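Local coordinates for acetyltransferase-like, GNAT family (Bacteroides thetaiotaomicron, PDB 3EY5), which probably transfers an acetyl group to an amine, as expected of a GNAT-family N-acetyltransferase, though its own substrate is not known, at residues V107-R112 with Y137-Y142; E111-E116 with P150-V155; F73-H78 with I175-K180; W133-Y138 with K163-I168. One frame throughout, in Å; residues are numbered along the deposited sequence. Where two conformers were deposited one is given.

Contact 1 of 4, residues V107-R112 with Y137-Y142; sequences VLEVER and YYQPPY
Glu109 reaches out from strand 106-110 to two side chains of strand 136-139, one for each carboxylate oxygen. The phenol of Tyr137 donates to Glu109 OE2, Tyr137 OH lying 2.7 Å from that oxygen and well above the carboxylate plane (57°). The carboxylate lies beside the edge of this ring, Glu109 CD 3.4 Å from Tyr137 CE2. Glu109 OE1 accepts from Gln139 NE2 at 2.7 Å, a bond whose detail is less sure because NE2 is modelled too close to Met151. A leucine at Glu109 would probably leave both the Tyr137 hydroxyl and the Gln139 amide without this acceptor.

The two strands do not pair with each other. Each is bonded antiparallel to strand 149-156, in the second half of the mixed GNAT sheet, so the carboxylate bridges two neighbours of one strand. Beyond the strand end, Arg112 NH2 donates to Tyr137 O at 2.7 Å (N-H...O 144°), and its main partner is Asp136, through a salt bridge. Arg112 NH2 also stands 3.8 Å above the Tyr138 ring, offset toward the rim, where any cation-pi attraction is weak at best. Further out, Tyr75 OH makes a weak hydrogen bond to Glu109 OE2.

Contact 2 of 4, residues E111-E116 with P150-V155; sequences ERPVEE and PMYLMV
Arg112 lies in a slot made by Pro150, Met151 and Tyr152, and this is the tight part of the contact. Its guanidinium is packed on both faces: Pro150 CB sits over the centre of one, 3.8 Å from Arg112 CZ, and the rim of the nearly parallel Tyr152 ring (planes 9° apart), at CE1, lies over the opposite face, 3.6 Å from Arg112 NE. Nearer the backbone, Arg112 CG stands over the middle of the same ring, 3.7 Å from its centroid, in a CH-pi contact. The chain is extended from CG to NE (chi3 -170°), and Arg112 NE donates to Met151 O at 2.9 Å. That oxygen lies in the guanidinium plane, although the donor comes from above the carbonyl plane. Pro113, the centre of an inverse gamma turn in the loop leading to helix 116-127, adds its CD beside Tyr152 CE2 at 3.6 Å.

The Glu111 side is looser and wetter. Its carboxylate comes no closer to selenomethionine Met151 than CD to SE at 4.1 Å, and it gives the backbone N of Arg112 only a weak bond. A water donates to both Glu111 OE1 and Pro150 O, lying 3.1 Å from the latter, and so bridges Glu111 to the Pro150 carbonyl.

The loop after strand 106-110 is thus held to strand 149-156 largely by one arginine. With both faces packed, NE bonded to a carbonyl and NH2 in a salt bridge with Asp136, the guanidinium probably has little freedom to rotate, and the Asp136 carboxylate probably steadies its positive charge.

Contact 3 of 4, residues F73-H78 with I175-K180; sequences FYYVEH and IVYGVK
Tyr75 and Tyr177 cross at about a right angle, each presenting its hydroxyl at the edge of the other's ring. The first belongs to strand 74-81 of the GNAT sheet and the second follows the C-terminal helix 161-176, so the contact fastens the end of the chain over the sheet. A classic beta bulge lies in this strand, where Glu77 and His78 both face Thr66. In GNAT enzymes the equivalent strand carries such a bulge and parts from its parallel neighbour, here 106-110, to make the acetyl-CoA cleft.

With Tyr75 CG anti to the backbone N (chi1 173°), the ring is carried out toward Val176, which it meets obliquely, Tyr75 CD2 3.9 Å from Val176 CG2. The other methyl, Val176 CG1, faces Glu77 tip to tip, 3.9 Å from Glu77 CD, and also lies over the face of the Tyr177 ring, offset toward the rim. One valine therefore touches three side chains. The polar end of Glu77 is engaged elsewhere: OE2 binds Tyr142 OH and forms a salt bridge with Arg35, while OE1 accepts from Trp68. Between the two phenols the oxygens are 2.6 Å apart, Tyr75 OH to Tyr177 OH, in a hydrogen bond that either could donate.

Contact 4 of 4, residues W133-Y138 with K163-I168; sequences WEKDYY and KDYEGI
Tyr165 projects from helix 161-176 into a hollow formed by Trp133, Lys135 and Tyr137. The helix here packs on the corner at Lys135, where the chain passes from strand 131-134 to strand 136-139 of the GNAT sheet, with an inverse gamma turn centred on Asp136. Lys135 forms the lid of the hollow: its CB rests over the centre of the Tyr165 ring, 3.5 Å from the centroid, in a CH-pi contact. Lys135 CG lies over the rim, and a bend at chi2 (-84°) brings Lys135 CD to 3.8 Å from Tyr165 CD1. Two walls meet the ring at its edge, Tyr137 CD1 at 4.2 Å from Tyr165 CE2 and Trp133 CE3 at 4.0 Å from Tyr165 CD2.

An alanine at Tyr165 would probably open a gap beneath Lys135 and leave the methylenes of that lysine without the face they pack on.

The indole in turn fills a shallow groove on the helix. Trp133 CZ3 approaches Tyr165 CA at 3.8 Å, and Ile168 CD1 comes up at the edge of the ring system, 3.9 Å from Trp133 CH2. No hydrogen bond joins the two segments; they meet by packing and the CH-pi contact. At the bottom of the hollow, Tyr165 OH lies 3.3 Å from Tyr137 CA.

Contacts 1 and 2, with centres about 8 Å apart, share Arg112, which also ties them to contact 4 (Arg112 NH2 to Asp136 OD1, 2.6 Å). Tyr137 belongs to both contacts 1 and 4, whose centres lie about 11 Å apart, so helix 161-176 packs directly behind the residue that meets Glu109. Contact 3 joins contact 1, about 10 Å between centres, with Tyr142 OH 2.6 Å from Glu77 OE2. Contacts 2 and 3 do not touch. No ligand marks an active site, but the parallel strands 74-81 and 106-110, linking contacts 3 and 1, correspond to those that border the acetyl-CoA cleft in GNAT relatives.

Contact 1 of 4, residues V107-R112 with Y137-Y142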
# COMPACT_ATOMS: atom_id res chain seq x y z
N VAL A 107 -3.36 -7.79 0.56
CA VAL A 107 -3.14 -7.66 -0.87
C VAL A 107 -2.39 -6.36 -1.11
O VAL A 107 -2.73 -5.32 -0.54
CB VAL A 107 -4.47 -7.68 -1.66
CG1 VAL A 107 -4.20 -7.59 -3.18
CG2 VAL A 107 -5.34 -8.95 -1.30
N LEU A 108 -1.37 -6.43 -1.96
CA LEU A 108 -0.75 -5.19 -2.52
C LEU A 108 -0.46 -5.33 -4.04
O LEU A 108 -0.54 -6.44 -4.59
CB LEU A 108 0.51 -4.82 -1.75
CG LEU A 108 1.59 -5.92 -1.70
CD1 LEU A 108 2.26 -6.09 -3.02
CD2 LEU A 108 2.63 -5.55 -0.70
N GLU A 109 -0.19 -4.21 -4.71
CA GLU A 109 0.22 -4.21 -6.13
C GLU A 109 1.72 -3.96 -6.25
O GLU A 109 2.29 -3.18 -5.46
CB GLU A 109 -0.49 -3.11 -6.92
CG GLU A 109 -1.98 -2.92 -6.63
CD GLU A 109 -2.60 -1.80 -7.48
OE1 GLU A 109 -1.85 -1.18 -8.27
OE2 GLU A 109 -3.82 -1.52 -7.37
N VAL A 110 2.35 -4.67 -7.18
CA VAL A 110 3.74 -4.43 -7.54
C VAL A 110 3.84 -4.22 -9.04
O VAL A 110 3.00 -4.68 -9.81
CB VAL A 110 4.72 -5.57 -7.14
CG1 VAL A 110 4.78 -5.70 -5.65
CG2 VAL A 110 4.34 -6.87 -7.78
N GLU A 111 4.87 -3.49 -9.43
CA GLU A 111 5.28 -3.41 -10.82
C GLU A 111 5.62 -4.77 -11.44
O GLU A 111 6.12 -5.67 -10.74
CB GLU A 111 6.47 -2.48 -10.91
CG GLU A 111 6.03 -1.06 -11.11
CD GLU A 111 5.60 -0.87 -12.56
OE1 GLU A 111 5.12 0.23 -12.91
OE2 GLU A 111 5.76 -1.84 -13.35
N ARG A 112 5.34 -4.92 -12.73
CA ARG A 112 5.66 -6.19 -13.40
C ARG A 112 7.18 -6.26 -13.64
O ARG A 112 7.82 -5.22 -13.82
CB ARG A 112 4.83 -6.41 -14.68
CG ARG A 112 3.38 -6.47 -14.39
CD ARG A 112 2.65 -6.95 -15.62
NE ARG A 112 1.22 -6.81 -15.46
CZ ARG A 112 0.35 -6.99 -16.45
NH1 ARG A 112 0.81 -7.31 -17.64
NH2 ARG A 112 -0.94 -6.81 -16.25
N TYR A 137 -3.40 -8.01 -14.17
CA TYR A 137 -3.94 -6.90 -13.41
C TYR A 137 -3.47 -5.51 -13.97
O TYR A 137 -2.33 -5.36 -14.44
CB TYR A 137 -3.53 -7.04 -11.95
CG TYR A 137 -4.09 -5.91 -11.10
CD1 TYR A 137 -5.45 -5.85 -10.81
CD2 TYR A 137 -3.28 -4.92 -10.59
CE1 TYR A 137 -6.01 -4.82 -10.03
CE2 TYR A 137 -3.80 -3.88 -9.82
CZ TYR A 137 -5.18 -3.82 -9.56
OH TYR A 137 -5.73 -2.79 -8.78
N TYR A 138 -4.36 -4.51 -13.87
CA TYR A 138 -4.07 -3.10 -14.18
C TYR A 138 -4.55 -2.20 -13.06
O TYR A 138 -5.68 -2.34 -12.60
CB TYR A 138 -4.77 -2.67 -15.49
CG TYR A 138 -4.05 -3.22 -16.71
CD1 TYR A 138 -4.34 -4.49 -17.19
CD2 TYR A 138 -3.05 -2.48 -17.36
CE1 TYR A 138 -3.66 -5.02 -18.28
CE2 TYR A 138 -2.38 -2.99 -18.45
CZ TYR A 138 -2.69 -4.26 -18.90
OH TYR A 138 -2.05 -4.78 -19.98
N GLN A 139 -3.69 -1.28 -12.61
CA GLN A 139 -4.13 -0.22 -11.71
C GLN A 139 -4.79 0.91 -12.52
O GLN A 139 -4.12 1.55 -13.34
CB GLN A 139 -2.95 0.34 -10.93
CG GLN A 139 -3.37 1.36 -9.87
CD GLN A 139 -2.18 2.13 -9.35
OE1 GLN A 139 -2.09 3.35 -9.52
NE2 GLN A 139 -1.24 1.44 -8.74
N PRO A 140 -6.11 1.17 -12.28
CA PRO A 140 -6.81 2.30 -12.87
C PRO A 140 -6.07 3.57 -12.46
O PRO A 140 -5.44 3.58 -11.43
CB PRO A 140 -8.21 2.28 -12.18
CG PRO A 140 -8.36 0.89 -11.64
CD PRO A 140 -6.92 0.51 -11.23
N PRO A 141 -6.14 4.65 -13.28
CA PRO A 141 -5.37 5.87 -12.97
C PRO A 141 -5.93 6.63 -11.78
O PRO A 141 -7.15 6.66 -11.58
CB PRO A 141 -5.60 6.74 -14.22
CG PRO A 141 -6.91 6.24 -14.82
CD PRO A 141 -6.91 4.76 -14.54
N TYR A 142 -5.06 7.26 -11.01
CA TYR A 142 -5.54 8.22 -10.01
C TYR A 142 -6.08 9.48 -10.65
O TYR A 142 -7.04 10.06 -10.16
CB TYR A 142 -4.44 8.57 -9.01
CG TYR A 142 -4.21 7.50 -7.97
CD1 TYR A 142 -5.14 7.30 -6.94
CD2 TYR A 142 -3.09 6.69 -8.01
CE1 TYR A 142 -4.94 6.31 -5.96
CE2 TYR A 142 -2.88 5.67 -7.01
CZ TYR A 142 -3.80 5.51 -6.00
OH TYR A 142 -3.62 4.55 -5.02

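Contact 2 of 4, residues E111-E116 with P150-V155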
# COMPACT_ATOMS: atom_id res chain seq x y z
N GLU A 111 4.87 -3.49 -9.43
CA GLU A 111 5.28 -3.41 -10.82
C GLU A 111 5.62 -4.77 -11.44
O GLU A 111 6.12 -5.67 -10.74
CB GLU A 111 6.47 -2.48 -10.91
CG GLU A 111 6.03 -1.06 -11.11
CD GLU A 111 5.60 -0.87 -12.56
OE1 GLU A 111 5.12 0.23 -12.91
OE2 GLU A 111 5.76 -1.84 -13.35
N ARG A 112 5.34 -4.92 -12.73
CA ARG A 112 5.66 -6.19 -13.40
C ARG A 112 7.18 -6.26 -13.64
O ARG A 112 7.82 -5.22 -13.82
CB ARG A 112 4.83 -6.41 -14.68
CG ARG A 112 3.38 -6.47 -14.39
CD ARG A 112 2.65 -6.95 -15.62
NE ARG A 112 1.22 -6.81 -15.46
CZ ARG A 112 0.35 -6.99 -16.45
NH1 ARG A 112 0.81 -7.31 -17.64
NH2 ARG A 112 -0.94 -6.81 -16.25
N PRO A 113 7.77 -7.49 -13.57
CA PRO A 113 9.22 -7.58 -13.52
C PRO A 113 9.87 -7.28 -14.87
O PRO A 113 10.47 -8.15 -15.49
CB PRO A 113 9.48 -9.03 -13.13
CG PRO A 113 8.29 -9.75 -13.53
CD PRO A 113 7.15 -8.80 -13.33
N VAL A 114 9.77 -6.04 -15.29
CA VAL A 114 10.45 -5.64 -16.50
C VAL A 114 11.84 -5.11 -16.15
O VAL A 114 12.83 -5.60 -16.68
CB VAL A 114 9.63 -4.63 -17.26
CG1 VAL A 114 10.50 -3.90 -18.28
CG2 VAL A 114 8.43 -5.35 -17.94
N GLU A 115 11.91 -4.16 -15.24
CA GLU A 115 13.21 -3.62 -14.84
C GLU A 115 13.80 -4.36 -13.64
O GLU A 115 13.09 -5.08 -12.91
CB GLU A 115 13.11 -2.11 -14.57
CG GLU A 115 12.47 -1.30 -15.70
CD GLU A 115 13.38 -1.12 -16.89
OE1 GLU A 115 13.53 -2.06 -17.70
OE2 GLU A 115 13.95 -0.01 -17.03
N GLU A 116 15.13 -4.21 -13.47
CA GLU A 116 15.84 -4.84 -12.36
C GLU A 116 15.15 -4.54 -11.04
O GLU A 116 14.90 -5.43 -10.25
CB GLU A 116 17.29 -4.39 -12.28
CG GLU A 116 18.28 -5.50 -12.44
CD GLU A 116 18.33 -6.03 -13.86
OE1 GLU A 116 19.46 -6.37 -14.30
OE2 GLU A 116 17.27 -6.11 -14.52
N PRO A 150 -0.02 -1.45 -15.86
CA PRO A 150 0.12 -2.91 -15.74
C PRO A 150 0.83 -3.22 -14.41
O PRO A 150 1.76 -2.53 -14.07
CB PRO A 150 1.00 -3.30 -16.94
CG PRO A 150 1.20 -2.03 -17.75
CD PRO A 150 0.91 -0.87 -16.85
N MSE A 151 0.33 -4.18 -13.63
CA MSE A 151 0.91 -4.49 -12.33
C MSE A 151 0.61 -5.91 -12.06
O MSE A 151 -0.09 -6.55 -12.84
CB MSE A 151 0.25 -3.69 -11.22
CG MSE A 151 0.24 -2.24 -11.52
SE MSE A 151 1.87 -1.37 -10.91
CE MSE A 151 0.67 -0.42 -9.74
N TYR A 152 1.11 -6.42 -10.95
CA TYR A 152 0.70 -7.74 -10.47
C TYR A 152 0.23 -7.52 -9.07
O TYR A 152 0.71 -6.63 -8.36
CB TYR A 152 1.88 -8.73 -10.46
CG TYR A 152 2.23 -9.30 -11.81
CD1 TYR A 152 1.23 -9.51 -12.80
CD2 TYR A 152 3.54 -9.68 -12.11
CE1 TYR A 152 1.54 -10.06 -14.05
CE2 TYR A 152 3.87 -10.23 -13.34
CZ TYR A 152 2.88 -10.41 -14.30
OH TYR A 152 3.21 -10.94 -15.52
N LEU A 153 -0.66 -8.38 -8.64
CA LEU A 153 -1.03 -8.39 -7.21
C LEU A 153 -0.15 -9.42 -6.52
O LEU A 153 0.29 -10.40 -7.12
CB LEU A 153 -2.49 -8.78 -7.02
CG LEU A 153 -3.58 -7.90 -7.62
CD1 LEU A 153 -4.93 -8.63 -7.31
CD2 LEU A 153 -3.55 -6.45 -7.02
N MSE A 154 0.09 -9.17 -5.24
CA MSE A 154 0.86 -10.09 -4.43
C MSE A 154 0.11 -10.22 -3.15
O MSE A 154 -0.40 -9.22 -2.63
CB MSE A 154 2.26 -9.54 -4.19
CG MSE A 154 3.12 -9.57 -5.42
SE MSE A 154 4.94 -9.43 -4.92
CE MSE A 154 5.11 -11.25 -4.21
N VAL A 155 -0.00 -11.46 -2.67
CA VAL A 155 -0.90 -11.77 -1.57
C VAL A 155 -0.21 -12.50 -0.43
O VAL A 155 0.58 -13.42 -0.64
CB VAL A 155 -2.14 -12.57 -2.08
CG1 VAL A 155 -3.17 -12.76 -0.97
CG2 VAL A 155 -2.77 -11.79 -3.23
O HOH W 1 3.11 0.21 -14.35

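Contact 3 of 4, residues F73-H78 with I175-K180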
# COMPACT_ATOMS: atom_id res chain seq x y z
N PHE A 73 -10.30 -9.24 3.52
CA PHE A 73 -8.85 -8.99 3.28
C PHE A 73 -8.57 -7.51 3.45
O PHE A 73 -9.53 -6.69 3.47
CB PHE A 73 -8.41 -9.42 1.88
CG PHE A 73 -9.06 -8.64 0.77
CD1 PHE A 73 -8.39 -7.60 0.14
CD2 PHE A 73 -10.33 -8.95 0.35
CE1 PHE A 73 -9.00 -6.87 -0.86
CE2 PHE A 73 -10.95 -8.20 -0.66
CZ PHE A 73 -10.29 -7.17 -1.27
N TYR A 74 -7.27 -7.19 3.53
CA TYR A 74 -6.74 -5.85 3.54
C TYR A 74 -5.94 -5.54 2.25
O TYR A 74 -5.17 -6.39 1.74
CB TYR A 74 -5.78 -5.67 4.74
CG TYR A 74 -6.42 -5.84 6.10
CD1 TYR A 74 -7.34 -4.92 6.60
CD2 TYR A 74 -6.08 -6.93 6.90
CE1 TYR A 74 -7.92 -5.08 7.88
CE2 TYR A 74 -6.64 -7.10 8.19
CZ TYR A 74 -7.56 -6.18 8.66
OH TYR A 74 -8.10 -6.38 9.91
N TYR A 75 -6.12 -4.31 1.75
CA TYR A 75 -5.42 -3.85 0.55
C TYR A 75 -4.46 -2.74 0.94
O TYR A 75 -4.89 -1.71 1.50
CB TYR A 75 -6.39 -3.30 -0.49
CG TYR A 75 -5.67 -2.67 -1.65
CD1 TYR A 75 -4.81 -3.44 -2.46
CD2 TYR A 75 -5.81 -1.31 -1.94
CE1 TYR A 75 -4.13 -2.87 -3.52
CE2 TYR A 75 -5.14 -0.73 -3.02
CZ TYR A 75 -4.29 -1.52 -3.79
OH TYR A 75 -3.62 -0.99 -4.88
N VAL A 76 -3.17 -2.96 0.68
CA VAL A 76 -2.18 -1.95 1.02
C VAL A 76 -2.05 -0.96 -0.17
O VAL A 76 -1.64 -1.34 -1.29
CB VAL A 76 -0.80 -2.55 1.44
CG1 VAL A 76 0.23 -1.43 1.53
CG2 VAL A 76 -0.92 -3.29 2.81
N GLU A 77 -2.45 0.29 0.06
CA GLU A 77 -2.43 1.26 -1.03
C GLU A 77 -1.03 1.88 -1.18
O GLU A 77 -0.38 1.72 -2.23
CB GLU A 77 -3.54 2.32 -0.86
CG GLU A 77 -4.04 2.89 -2.18
CD GLU A 77 -4.93 4.11 -2.00
OE1 GLU A 77 -5.54 4.26 -0.94
OE2 GLU A 77 -5.02 4.95 -2.92
N HIS A 78 -0.53 2.55 -0.15
CA HIS A 78 0.86 2.98 -0.19
C HIS A 78 1.60 2.59 1.04
O HIS A 78 1.05 2.49 2.13
CB HIS A 78 0.97 4.48 -0.36
CG HIS A 78 0.41 4.97 -1.64
ND1 HIS A 78 -0.82 5.59 -1.73
CD2 HIS A 78 0.89 4.92 -2.89
CE1 HIS A 78 -1.06 5.91 -2.98
NE2 HIS A 78 -0.04 5.51 -3.71
N ILE A 175 -13.85 0.50 -5.47
CA ILE A 175 -13.76 1.18 -4.18
C ILE A 175 -12.53 2.04 -4.02
O ILE A 175 -12.60 3.15 -3.49
CB ILE A 175 -13.86 0.21 -3.00
CG1 ILE A 175 -15.21 -0.50 -3.08
CG2 ILE A 175 -13.76 0.99 -1.66
CD1 ILE A 175 -15.19 -1.95 -2.73
N VAL A 176 -11.38 1.55 -4.46
CA VAL A 176 -10.18 2.32 -4.24
C VAL A 176 -9.96 3.35 -5.36
O VAL A 176 -9.54 4.48 -5.12
CB VAL A 176 -8.97 1.39 -4.03
CG1 VAL A 176 -7.68 2.18 -4.02
CG2 VAL A 176 -9.15 0.61 -2.72
N TYR A 177 -10.24 2.92 -6.57
CA TYR A 177 -9.88 3.69 -7.77
C TYR A 177 -11.07 4.40 -8.41
O TYR A 177 -10.87 5.22 -9.32
CB TYR A 177 -9.11 2.80 -8.74
CG TYR A 177 -7.80 2.37 -8.11
CD1 TYR A 177 -7.65 1.11 -7.57
CD2 TYR A 177 -6.72 3.24 -8.04
CE1 TYR A 177 -6.47 0.70 -6.99
CE2 TYR A 177 -5.53 2.86 -7.42
CZ TYR A 177 -5.42 1.58 -6.90
OH TYR A 177 -4.25 1.15 -6.29
N GLY A 178 -12.27 4.12 -7.90
CA GLY A 178 -13.48 4.81 -8.33
C GLY A 178 -13.87 4.56 -9.77
O GLY A 178 -14.50 5.42 -10.40
N VAL A 179 -13.51 3.39 -10.29
CA VAL A 179 -14.00 2.94 -11.61
C VAL A 179 -15.53 2.69 -11.60
O VAL A 179 -16.07 2.18 -10.61
CB VAL A 179 -13.23 1.68 -12.12
CG1 VAL A 179 -13.93 1.03 -13.33
CG2 VAL A 179 -11.80 2.06 -12.46
N LYS A 180 -16.18 3.10 -12.69
CA LYS A 180 -17.59 2.84 -13.03
C LYS A 180 -18.55 3.59 -12.11
O LYS A 180 -18.70 4.80 -12.26
CB LYS A 180 -17.93 1.33 -13.10
CG LYS A 180 -18.67 0.75 -11.88
CD LYS A 180 -18.37 -0.75 -11.71
CE LYS A 180 -19.57 -1.54 -11.18
NZ LYS A 180 -20.15 -1.01 -9.90

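Contact 4 of 4, residues W133-Y138 with K163-I168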
# COMPACT_ATOMS: atom_id res chain seq x y z
N TRP A 133 0.73 -13.20 -7.79
CA TRP A 133 -0.35 -13.55 -8.71
C TRP A 133 -0.03 -13.07 -10.13
O TRP A 133 0.14 -11.85 -10.38
CB TRP A 133 -1.66 -12.96 -8.20
CG TRP A 133 -2.23 -13.75 -7.05
CD1 TRP A 133 -1.65 -14.84 -6.40
CD2 TRP A 133 -3.48 -13.52 -6.41
NE1 TRP A 133 -2.48 -15.28 -5.39
CE2 TRP A 133 -3.61 -14.50 -5.38
CE3 TRP A 133 -4.51 -12.59 -6.59
CZ2 TRP A 133 -4.71 -14.55 -4.53
CZ3 TRP A 133 -5.61 -12.64 -5.74
CH2 TRP A 133 -5.70 -13.62 -4.73
N GLU A 134 0.06 -14.03 -11.04
CA GLU A 134 0.37 -13.79 -12.45
C GLU A 134 -0.89 -13.47 -13.26
O GLU A 134 -1.07 -13.99 -14.36
CB GLU A 134 1.00 -15.04 -13.06
CG GLU A 134 1.84 -15.87 -12.11
CD GLU A 134 3.32 -15.62 -12.30
OE1 GLU A 134 4.13 -16.48 -11.90
OE2 GLU A 134 3.65 -14.55 -12.87
N LYS A 135 -1.78 -12.66 -12.71
CA LYS A 135 -3.01 -12.38 -13.40
C LYS A 135 -2.76 -11.08 -14.12
O LYS A 135 -1.92 -10.30 -13.70
CB LYS A 135 -4.16 -12.27 -12.38
CG LYS A 135 -4.39 -13.59 -11.63
CD LYS A 135 -5.29 -14.48 -12.47
CE LYS A 135 -5.17 -15.95 -12.13
NZ LYS A 135 -6.31 -16.66 -12.87
N ASP A 136 -3.46 -10.85 -15.22
CA ASP A 136 -3.23 -9.65 -16.00
C ASP A 136 -3.92 -8.43 -15.32
O ASP A 136 -4.89 -7.88 -15.84
CB ASP A 136 -3.76 -9.85 -17.42
CG ASP A 136 -3.37 -8.71 -18.37
OD1 ASP A 136 -2.34 -8.03 -18.10
OD2 ASP A 136 -4.10 -8.48 -19.37
N TYR A 137 -3.40 -8.01 -14.17
CA TYR A 137 -3.94 -6.90 -13.41
C TYR A 137 -3.47 -5.51 -13.97
O TYR A 137 -2.33 -5.36 -14.44
CB TYR A 137 -3.53 -7.04 -11.95
CG TYR A 137 -4.09 -5.91 -11.10
CD1 TYR A 137 -5.45 -5.85 -10.81
CD2 TYR A 137 -3.28 -4.92 -10.59
CE1 TYR A 137 -6.01 -4.82 -10.03
CE2 TYR A 137 -3.80 -3.88 -9.82
CZ TYR A 137 -5.18 -3.82 -9.56
OH TYR A 137 -5.73 -2.79 -8.78
N TYR A 138 -4.36 -4.51 -13.87
CA TYR A 138 -4.07 -3.10 -14.18
C TYR A 138 -4.55 -2.20 -13.06
O TYR A 138 -5.68 -2.34 -12.60
CB TYR A 138 -4.77 -2.67 -15.49
CG TYR A 138 -4.05 -3.22 -16.71
CD1 TYR A 138 -4.34 -4.49 -17.19
CD2 TYR A 138 -3.05 -2.48 -17.36
CE1 TYR A 138 -3.66 -5.02 -18.28
CE2 TYR A 138 -2.38 -2.99 -18.45
CZ TYR A 138 -2.69 -4.26 -18.90
OH TYR A 138 -2.05 -4.78 -19.98
N LYS A 163 -9.54 -18.71 -7.59
CA LYS A 163 -10.88 -18.42 -7.04
C LYS A 163 -11.19 -16.99 -6.64
O LYS A 163 -12.35 -16.57 -6.70
CB LYS A 163 -11.18 -19.31 -5.84
CG LYS A 163 -11.14 -20.78 -6.16
CD LYS A 163 -9.70 -21.20 -6.45
CE LYS A 163 -9.57 -22.60 -7.06
NZ LYS A 163 -8.13 -22.83 -7.45
N ASP A 164 -10.19 -16.24 -6.19
CA ASP A 164 -10.45 -14.95 -5.51
C ASP A 164 -10.11 -13.69 -6.33
O ASP A 164 -10.68 -12.61 -6.08
CB ASP A 164 -9.70 -14.92 -4.15
CG ASP A 164 -10.12 -16.07 -3.23
OD1 ASP A 164 -11.30 -16.13 -2.84
OD2 ASP A 164 -9.27 -16.92 -2.85
N TYR A 165 -9.23 -13.84 -7.31
CA TYR A 165 -8.68 -12.70 -8.06
C TYR A 165 -9.72 -11.75 -8.67
O TYR A 165 -9.60 -10.52 -8.57
CB TYR A 165 -7.72 -13.18 -9.15
CG TYR A 165 -7.40 -12.05 -10.11
CD1 TYR A 165 -7.95 -12.00 -11.39
CD2 TYR A 165 -6.55 -11.02 -9.71
CE1 TYR A 165 -7.66 -10.94 -12.26
CE2 TYR A 165 -6.25 -9.96 -10.57
CZ TYR A 165 -6.81 -9.92 -11.83
OH TYR A 165 -6.50 -8.86 -12.66
N GLU A 166 -10.74 -12.33 -9.30
CA GLU A 166 -11.74 -11.56 -10.02
C GLU A 166 -12.56 -10.72 -9.05
O GLU A 166 -12.83 -9.53 -9.32
CB GLU A 166 -12.63 -12.48 -10.87
CG GLU A 166 -11.88 -13.08 -12.05
CD GLU A 166 -11.29 -12.02 -13.01
OE1 GLU A 166 -10.50 -12.41 -13.92
OE2 GLU A 166 -11.59 -10.82 -12.88
N GLY A 167 -12.89 -11.31 -7.91
CA GLY A 167 -13.64 -10.61 -6.90
C GLY A 167 -12.79 -9.55 -6.23
O GLY A 167 -13.30 -8.49 -5.88
N ILE A 168 -11.50 -9.81 -6.06
CA ILE A 168 -10.64 -8.80 -5.45
C ILE A 168 -10.40 -7.63 -6.42
O ILE A 168 -10.52 -6.45 -6.02
CB ILE A 168 -9.33 -9.39 -4.98
CG1 ILE A 168 -9.61 -10.26 -3.73
CG2 ILE A 168 -8.32 -8.29 -4.70
CD1 ILE A 168 -8.50 -11.26 -3.48